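Local coordinates for protein transcription regulator AcaB (Escherichia coli, PDB 6N8B) that probably acts as a plasmid-encoded transcriptional regulator in Escherichia coli, with a crucial role in IncC plasmid conjugation, at residues A166-G171 / A204-K209; S77-D82 / Q160-L165. All coordinates share one frame; numbering follows the deposited sequence.

Interaction 1 of 2, residues A166-G171 / A204-K209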
ATOM      1  N   ALA A 166       2.899   3.117   2.257  1.00 25.08           N
ATOM      2  CA  ALA A 166       1.829   4.033   2.633  1.00 24.42           C
ATOM      3  C   ALA A 166       2.388   5.372   3.096  1.00 26.12           C
ATOM      4  O   ALA A 166       2.014   6.429   2.578  1.00 26.37           O
ATOM      5  CB  ALA A 166       0.973   3.405   3.734  1.00 23.53           C
ATOM      6  N   GLY A 167       3.303   5.334   4.070  1.00 40.27           N
ATOM      7  CA  GLY A 167       3.886   6.563   4.589  1.00 41.02           C
ATOM      8  C   GLY A 167       4.513   7.421   3.515  1.00 42.09           C
ATOM      9  O   GLY A 167       4.446   8.651   3.564  1.00 42.32           O
ATOM     10  N   ARG A 168       5.104   6.789   2.512  1.00 80.32           N
ATOM     11  CA  ARG A 168       5.851   7.563   1.537  1.00 80.95           C
ATOM     12  C   ARG A 168       4.939   8.203   0.507  1.00 80.93           C
ATOM     13  O   ARG A 168       5.169   9.347   0.098  1.00 81.22           O
ATOM     14  CB  ARG A 168       6.903   6.668   0.917  1.00 81.28           C
ATOM     15  CG  ARG A 168       8.018   6.546   1.916  1.00 81.88           C
ATOM     16  CD  ARG A 168       9.268   6.181   1.252  1.00 82.77           C
ATOM     17  NE  ARG A 168       9.723   7.374   0.534  1.00 84.44           N
ATOM     18  CZ  ARG A 168      10.326   7.377  -0.640  1.00 84.00           C
ATOM     19  NH1 ARG A 168      10.570   6.230  -1.203  1.00 82.06           N
ATOM     20  NH2 ARG A 168      10.672   8.521  -1.229  1.00 85.57           N
ATOM     21  N   ILE A 169       3.890   7.487   0.100  1.00 37.02           N
ATOM     22  CA  ILE A 169       2.813   8.100  -0.672  1.00 36.72           C
ATOM     23  C   ILE A 169       2.339   9.370   0.019  1.00 36.30           C
ATOM     24  O   ILE A 169       2.303  10.454  -0.580  1.00 36.69           O
ATOM     25  CB  ILE A 169       1.665   7.094  -0.857  1.00 35.91           C
ATOM     26  CG1 ILE A 169       2.081   6.000  -1.844  1.00 36.40           C
ATOM     27  CG2 ILE A 169       0.397   7.804  -1.308  1.00 35.49           C
ATOM     28  CD1 ILE A 169       1.091   4.868  -1.951  1.00 35.11           C
ATOM     29  N   ILE A 170       1.981   9.255   1.300  1.00 39.87           N
ATOM     30  CA  ILE A 170       1.530  10.422   2.053  1.00 39.54           C
ATOM     31  C   ILE A 170       2.635  11.466   2.129  1.00 40.40           C
ATOM     32  O   ILE A 170       2.385  12.663   1.955  1.00 40.48           O
ATOM     33  CB  ILE A 170       1.044   9.991   3.448  1.00 38.72           C
ATOM     34  CG1 ILE A 170      -0.299   9.268   3.324  1.00 37.76           C
ATOM     35  CG2 ILE A 170       0.929  11.192   4.378  1.00 38.65           C
ATOM     36  CD1 ILE A 170      -0.385   8.002   4.131  1.00 37.17           C
ATOM     37  N   GLY A 171       3.878  11.028   2.341  1.00 39.20           N
ATOM     38  CA  GLY A 171       4.991  11.963   2.311  1.00 41.30           C
ATOM     39  C   GLY A 171       5.112  12.676   0.977  1.00 42.40           C
ATOM     40  O   GLY A 171       5.311  13.894   0.927  1.00 44.82           O
ATOM     41  N   ALA A 204       2.808   8.129   9.784  1.00 50.31           N
ATOM     42  CA  ALA A 204       3.115   9.552   9.885  1.00 50.51           C
ATOM     43  C   ALA A 204       4.615   9.802   9.986  1.00 50.56           C
ATOM     44  O   ALA A 204       5.108  10.807   9.460  1.00 49.97           O
ATOM     45  CB  ALA A 204       2.394  10.162  11.087  1.00 52.00           C
ATOM     46  N   ASP A 205       5.355   8.899  10.635  1.00 66.12           N
ATOM     47  CA  ASP A 205       6.799   9.079  10.758  1.00 66.33           C
ATOM     48  C   ASP A 205       7.490   8.925   9.410  1.00 64.47           C
ATOM     49  O   ASP A 205       8.394   9.700   9.077  1.00 64.11           O
ATOM     50  CB  ASP A 205       7.370   8.085  11.768  1.00 67.78           C
ATOM     51  CG  ASP A 205       7.046   8.458  13.201  1.00 69.80           C
ATOM     52  OD1 ASP A 205       6.278   9.418  13.413  1.00 69.98           O
ATOM     53  OD2 ASP A 205       7.554   7.782  14.120  1.00 71.26           O
ATOM     54  N   GLU A 206       7.078   7.934   8.617  1.00 61.34           N
ATOM     55  CA  GLU A 206       7.690   7.743   7.308  1.00 59.64           C
ATOM     56  C   GLU A 206       7.320   8.870   6.354  1.00 58.44           C
ATOM     57  O   GLU A 206       8.093   9.193   5.445  1.00 57.35           O
ATOM     58  CB  GLU A 206       7.278   6.388   6.733  1.00 59.01           C
ATOM     59  CG  GLU A 206       7.876   6.070   5.372  1.00 57.66           C
ATOM     60  CD  GLU A 206       9.377   5.831   5.420  1.00 57.95           C
ATOM     61  OE1 GLU A 206       9.900   5.475   6.499  1.00 59.28           O
ATOM     62  OE2 GLU A 206      10.034   6.002   4.371  1.00 56.98           O
ATOM     63  N   ALA A 207       6.158   9.495   6.560  1.00 45.36           N
ATOM     64  CA  ALA A 207       5.771  10.621   5.719  1.00 43.76           C
ATOM     65  C   ALA A 207       6.609  11.853   6.026  1.00 46.12           C
ATOM     66  O   ALA A 207       6.945  12.625   5.120  1.00 45.97           O
ATOM     67  CB  ALA A 207       4.284  10.924   5.902  1.00 41.63           C
ATOM     68  N   GLU A 208       6.966  12.052   7.294  1.00 57.37           N
ATOM     69  CA  GLU A 208       7.765  13.219   7.640  1.00 58.27           C
ATOM     70  C   GLU A 208       9.227  13.048   7.255  1.00 57.78           C
ATOM     71  O   GLU A 208       9.901  14.042   6.961  1.00 57.90           O
ATOM     72  CB  GLU A 208       7.625  13.527   9.130  1.00 60.33           C
ATOM     73  CG  GLU A 208       6.237  14.027   9.488  1.00 60.84           C
ATOM     74  CD  GLU A 208       6.013  15.456   9.028  1.00 60.69           C
ATOM     75  OE1 GLU A 208       7.015  16.174   8.810  1.00 60.86           O
ATOM     76  OE2 GLU A 208       4.841  15.855   8.865  1.00 60.40           O
ATOM     77  N   LYS A 209       9.732  11.811   7.224  1.00 73.72           N
ATOM     78  CA  LYS A 209      11.057  11.592   6.653  1.00 73.14           C
ATOM     79  C   LYS A 209      11.040  11.838   5.153  1.00 71.26           C
ATOM     80  O   LYS A 209      11.948  12.479   4.609  1.00 71.57           O
ATOM     81  CB  LYS A 209      11.541  10.172   6.950  1.00 73.39           C
ATOM     82  CG  LYS A 209      11.514   9.774   8.416  1.00 75.46           C
ATOM     83  CD  LYS A 209      12.468   8.618   8.680  1.00 77.12           C
ATOM     84  CE  LYS A 209      12.502   8.245  10.154  1.00 79.63           C
ATOM     85  NZ  LYS A 209      11.475   7.219  10.487  1.00 78.48           N
TER

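Interaction 2 of 2, residues S77-D82 / Q160-L165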
ATOM      1  N   SER A  77       5.614   0.114  -7.836  1.00 53.07           N
ATOM      2  CA  SER A  77       6.151  -0.978  -8.640  1.00 54.30           C
ATOM      3  C   SER A  77       7.208  -1.774  -7.894  1.00 54.15           C
ATOM      4  O   SER A  77       7.203  -3.006  -7.967  1.00 54.16           O
ATOM      5  CB  SER A  77       6.770  -0.459  -9.941  1.00 56.10           C
ATOM      6  OG  SER A  77       6.027   0.607 -10.487  1.00 56.12           O
ATOM      7  N   LYS A  78       8.082  -1.103  -7.139  1.00 49.15           N
ATOM      8  CA  LYS A  78       9.152  -1.823  -6.454  1.00 48.92           C
ATOM      9  C   LYS A  78       8.602  -2.755  -5.384  1.00 47.70           C
ATOM     10  O   LYS A  78       9.063  -3.896  -5.255  1.00 47.89           O
ATOM     11  CB  LYS A  78      10.159  -0.845  -5.854  1.00 49.07           C
ATOM     12  CG  LYS A  78      11.199  -1.517  -4.986  1.00 48.68           C
ATOM     13  CD  LYS A  78      12.220  -2.247  -5.838  1.00 49.75           C
ATOM     14  CE  LYS A  78      13.231  -2.958  -4.967  1.00 49.35           C
ATOM     15  NZ  LYS A  78      13.869  -4.068  -5.706  1.00 51.13           N
ATOM     16  N   VAL A  79       7.599  -2.304  -4.626  1.00 40.55           N
ATOM     17  CA  VAL A  79       6.941  -3.197  -3.676  1.00 39.09           C
ATOM     18  C   VAL A  79       6.259  -4.342  -4.413  1.00 39.32           C
ATOM     19  O   VAL A  79       6.346  -5.505  -4.001  1.00 39.19           O
ATOM     20  CB  VAL A  79       5.946  -2.413  -2.801  1.00 37.40           C
ATOM     21  CG1 VAL A  79       5.205  -3.360  -1.867  1.00 35.50           C
ATOM     22  CG2 VAL A  79       6.674  -1.347  -2.008  1.00 37.85           C
ATOM     23  N   SER A  80       5.583  -4.033  -5.523  1.00 34.99           N
ATOM     24  CA  SER A  80       4.932  -5.076  -6.310  1.00 35.58           C
ATOM     25  C   SER A  80       5.952  -6.069  -6.847  1.00 37.36           C
ATOM     26  O   SER A  80       5.695  -7.278  -6.894  1.00 37.80           O
ATOM     27  CB  SER A  80       4.134  -4.452  -7.451  1.00 36.14           C
ATOM     28  OG  SER A  80       3.500  -5.456  -8.223  1.00 37.21           O
ATOM     29  N   GLU A  81       7.113  -5.570  -7.267  1.00 62.67           N
ATOM     30  CA  GLU A  81       8.150  -6.434  -7.809  1.00 63.79           C
ATOM     31  C   GLU A  81       8.714  -7.364  -6.740  1.00 63.19           C
ATOM     32  O   GLU A  81       8.981  -8.540  -7.013  1.00 64.03           O
ATOM     33  CB  GLU A  81       9.250  -5.563  -8.411  1.00 64.33           C
ATOM     34  CG  GLU A  81       8.839  -4.872  -9.701  1.00 65.40           C
ATOM     35  CD  GLU A  81       9.772  -3.736 -10.083  1.00 66.19           C
ATOM     36  OE1 GLU A  81       9.350  -2.866 -10.875  1.00 66.67           O
ATOM     37  OE2 GLU A  81      10.931  -3.723  -9.614  1.00 66.99           O
ATOM     38  N   ASP A  82       8.886  -6.863  -5.511  1.00 51.63           N
ATOM     39  CA  ASP A  82       9.506  -7.675  -4.466  1.00 51.23           C
ATOM     40  C   ASP A  82       8.547  -8.677  -3.838  1.00 50.62           C
ATOM     41  O   ASP A  82       8.995  -9.719  -3.348  1.00 50.82           O
ATOM     42  CB  ASP A  82      10.091  -6.789  -3.366  1.00 50.36           C
ATOM     43  CG  ASP A  82      11.169  -5.860  -3.874  1.00 50.88           C
ATOM     44  OD1 ASP A  82      11.726  -6.126  -4.961  1.00 51.74           O
ATOM     45  OD2 ASP A  82      11.471  -4.871  -3.175  1.00 50.33           O
ATOM     46  N   GLN A 160       5.582  -4.180   7.532  1.00 60.56           N
ATOM     47  CA  GLN A 160       6.249  -2.891   7.597  1.00 60.77           C
ATOM     48  C   GLN A 160       6.529  -2.340   6.207  1.00 60.63           C
ATOM     49  O   GLN A 160       6.452  -1.127   6.005  1.00 60.63           O
ATOM     50  CB  GLN A 160       7.537  -3.031   8.408  1.00 61.48           C
ATOM     51  CG  GLN A 160       8.221  -1.735   8.786  1.00 61.99           C
ATOM     52  CD  GLN A 160       9.658  -1.962   9.219  1.00 62.77           C
ATOM     53  OE1 GLN A 160      10.005  -1.770  10.385  1.00 63.43           O
ATOM     54  NE2 GLN A 160      10.492  -2.411   8.287  1.00 62.69           N
ATOM     55  N   ARG A 161       6.787  -3.215   5.231  1.00 46.04           N
ATOM     56  CA  ARG A 161       7.151  -2.764   3.890  1.00 46.23           C
ATOM     57  C   ARG A 161       6.026  -1.969   3.237  1.00 45.93           C
ATOM     58  O   ARG A 161       6.268  -0.923   2.624  1.00 46.37           O
ATOM     59  CB  ARG A 161       7.532  -3.963   3.025  1.00 46.37           C
ATOM     60  CG  ARG A 161       7.956  -3.598   1.623  1.00 46.24           C
ATOM     61  CD  ARG A 161       9.463  -3.447   1.511  1.00 47.60           C
ATOM     62  NE  ARG A 161       9.825  -2.724   0.296  1.00 48.32           N
ATOM     63  CZ  ARG A 161      10.017  -3.296  -0.889  1.00 48.65           C
ATOM     64  NH1 ARG A 161       9.889  -4.608  -1.022  1.00 48.31           N
ATOM     65  NH2 ARG A 161      10.337  -2.553  -1.941  1.00 49.49           N
ATOM     66  N   LEU A 162       4.788  -2.445   3.356  1.00 45.82           N
ATOM     67  CA  LEU A 162       3.679  -1.674   2.810  1.00 45.54           C
ATOM     68  C   LEU A 162       3.352  -0.467   3.675  1.00 45.62           C
ATOM     69  O   LEU A 162       2.871   0.544   3.152  1.00 45.67           O
ATOM     70  CB  LEU A 162       2.437  -2.545   2.642  1.00 45.17           C
ATOM     71  CG  LEU A 162       2.458  -3.485   1.436  1.00 45.64           C
ATOM     72  CD1 LEU A 162       2.943  -4.873   1.821  1.00 45.98           C
ATOM     73  CD2 LEU A 162       1.086  -3.533   0.782  1.00 45.82           C
ATOM     74  N   ILE A 163       3.588  -0.551   4.985  1.00 39.56           N
ATOM     75  CA  ILE A 163       3.317   0.592   5.854  1.00 39.69           C
ATOM     76  C   ILE A 163       4.201   1.779   5.480  1.00 40.54           C
ATOM     77  O   ILE A 163       3.721   2.914   5.376  1.00 40.77           O
ATOM     78  CB  ILE A 163       3.486   0.200   7.332  1.00 39.81           C
ATOM     79  CG1 ILE A 163       2.333  -0.702   7.788  1.00 39.54           C
ATOM     80  CG2 ILE A 163       3.536   1.440   8.198  1.00 40.24           C
ATOM     81  CD1 ILE A 163       0.961  -0.029   7.752  1.00 39.39           C
ATOM     82  N   LYS A 164       5.504   1.549   5.273  1.00 61.01           N
ATOM     83  CA  LYS A 164       6.340   2.652   4.798  1.00 62.06           C
ATOM     84  C   LYS A 164       6.001   3.057   3.366  1.00 62.23           C
ATOM     85  O   LYS A 164       6.162   4.230   3.011  1.00 63.23           O
ATOM     86  CB  LYS A 164       7.835   2.360   4.984  1.00 62.60           C
ATOM     87  CG  LYS A 164       8.347   1.007   4.604  1.00 61.09           C
ATOM     88  CD  LYS A 164       9.775   1.123   4.105  1.00 61.65           C
ATOM     89  CE  LYS A 164      10.773   1.048   5.259  1.00 63.83           C
ATOM     90  NZ  LYS A 164      10.839  -0.257   5.985  1.00 61.36           N
ATOM     91  N   LEU A 165       5.542   2.125   2.527  1.00 30.84           N
ATOM     92  CA  LEU A 165       5.028   2.534   1.222  1.00 31.04           C
ATOM     93  C   LEU A 165       3.845   3.479   1.386  1.00 31.11           C
ATOM     94  O   LEU A 165       3.781   4.533   0.741  1.00 32.07           O
ATOM     95  CB  LEU A 165       4.618   1.316   0.401  1.00 30.36           C
ATOM     96  CG  LEU A 165       4.002   1.708  -0.943  1.00 30.73           C
ATOM     97  CD1 LEU A 165       4.963   2.571  -1.751  1.00 32.03           C
ATOM     98  CD2 LEU A 165       3.584   0.482  -1.718  1.00 30.24           C
TER

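Interaction 1 of 2, residues A166-G171 / A204-K209
Gly167 and Gly171 of helix 148-182 form a Gly-x-x-x-Gly face on which the short helix 201-211 lies through Glu206 and Ala207. With no side chain at either glycine, the local axes can come within 7.1 Å, crossing at -46°, and much of the contact is backbone against backbone: the CA atoms of Gly171 and Ala207 are 3.7 Å apart, and Gly167 O lies against Ala207 CA. The side chain of Glu206 slants across that of Arg168, guanidinium and carboxylate planes 78° apart. Glu206 CB rests 4.0 Å from Gly167 CA. Glu206 CG, anti to the backbone N (chi1 -179°), comes 3.5 Å from Arg168 CG, and the chain then bends at chi2. Glu206 CD stays beside the same arginine methylene, while OE2 approaches Arg168 CG and CD. This is contact with the aliphatic part of the arginine: Glu206 OE2 is 4.1 Å from Arg168 NE, too far for a salt bridge, although the opposite charges probably still attract. Arg168 NE instead makes a weak hydrogen bond to Thr210 OG1, farther along the short helix. Ala207 CB, buried against Gly167 O, also meets Ile170 CG2 at 3.7 Å.

Interaction 2 of 2, residues S77-D82 / Q160-L165
Asp82 and Arg161 join two antiparallel helices, 62-96 and 148-182, by a salt bridge; the axes of their segments 77-82 and 160-165 are 10.9 Å apart. Arg161 reaches across with CG anti to the backbone N and a bend at chi2. Both terminal nitrogens of its guanidinium turn to one carboxylate oxygen: Arg161 NH1 donates to Asp82 OD2 over 2.7 Å, and Arg161 NH2 adds a weak bond to the same atom at 2.9 Å. The shared acceptor makes this a forked grip, in contrast to a two-oxygen bidentate pair. OD2 takes NH1 on its anti lone pair in a bent bond (N-H...O 131°), lying 24° out of the guanidinium plane, and the two flat groups are inclined by 34°. The other oxygen is satisfied from within its own helix, where Lys78 NZ, one turn back, donates to the syn lone pair of Asp82 OD1 at 3.1 Å. One carboxylate thus serves two cations and would partly screen Lys78 NZ from Arg161 NH2, 5.4 Å away. Lys78 also contributes its CG, in the guanidinium plane at the edge by NH2. Over one face of the guanidinium sits Val79 CG2, 3.7 Å above the plane and offset toward the rim. The same methyl packs on Leu165 CD2, so Val79 marks the passage from the charged network to the apolar seam. Leu126 of helix 118-142 touches Val79, Leu162 and Leu165, bringing a third helix to that seam, and Val37 of helix 32-59 meets Leu162.

From the N terminus, the chain passes strand 23-29 and helix 32-59 before helix 62-96 supplies the first half of interaction 2. That contact closes after 77 intervening residues, which include strand 109-115, the antiparallel partner of strand 23-29, and helix 118-142. Interaction 1 opens at the very next residue of helix 148-182 and closes, with 32 residues including helix 186-192 between its segments, on helix 201-211. The two loops therefore follow in series, neither nested nor crossed. Helix 148-182 is their common member, tied to helix 62-96 and to the C-terminal helix. The contacts meet directly where Glu206 CG packs on Lys164 O at 3.4 Å.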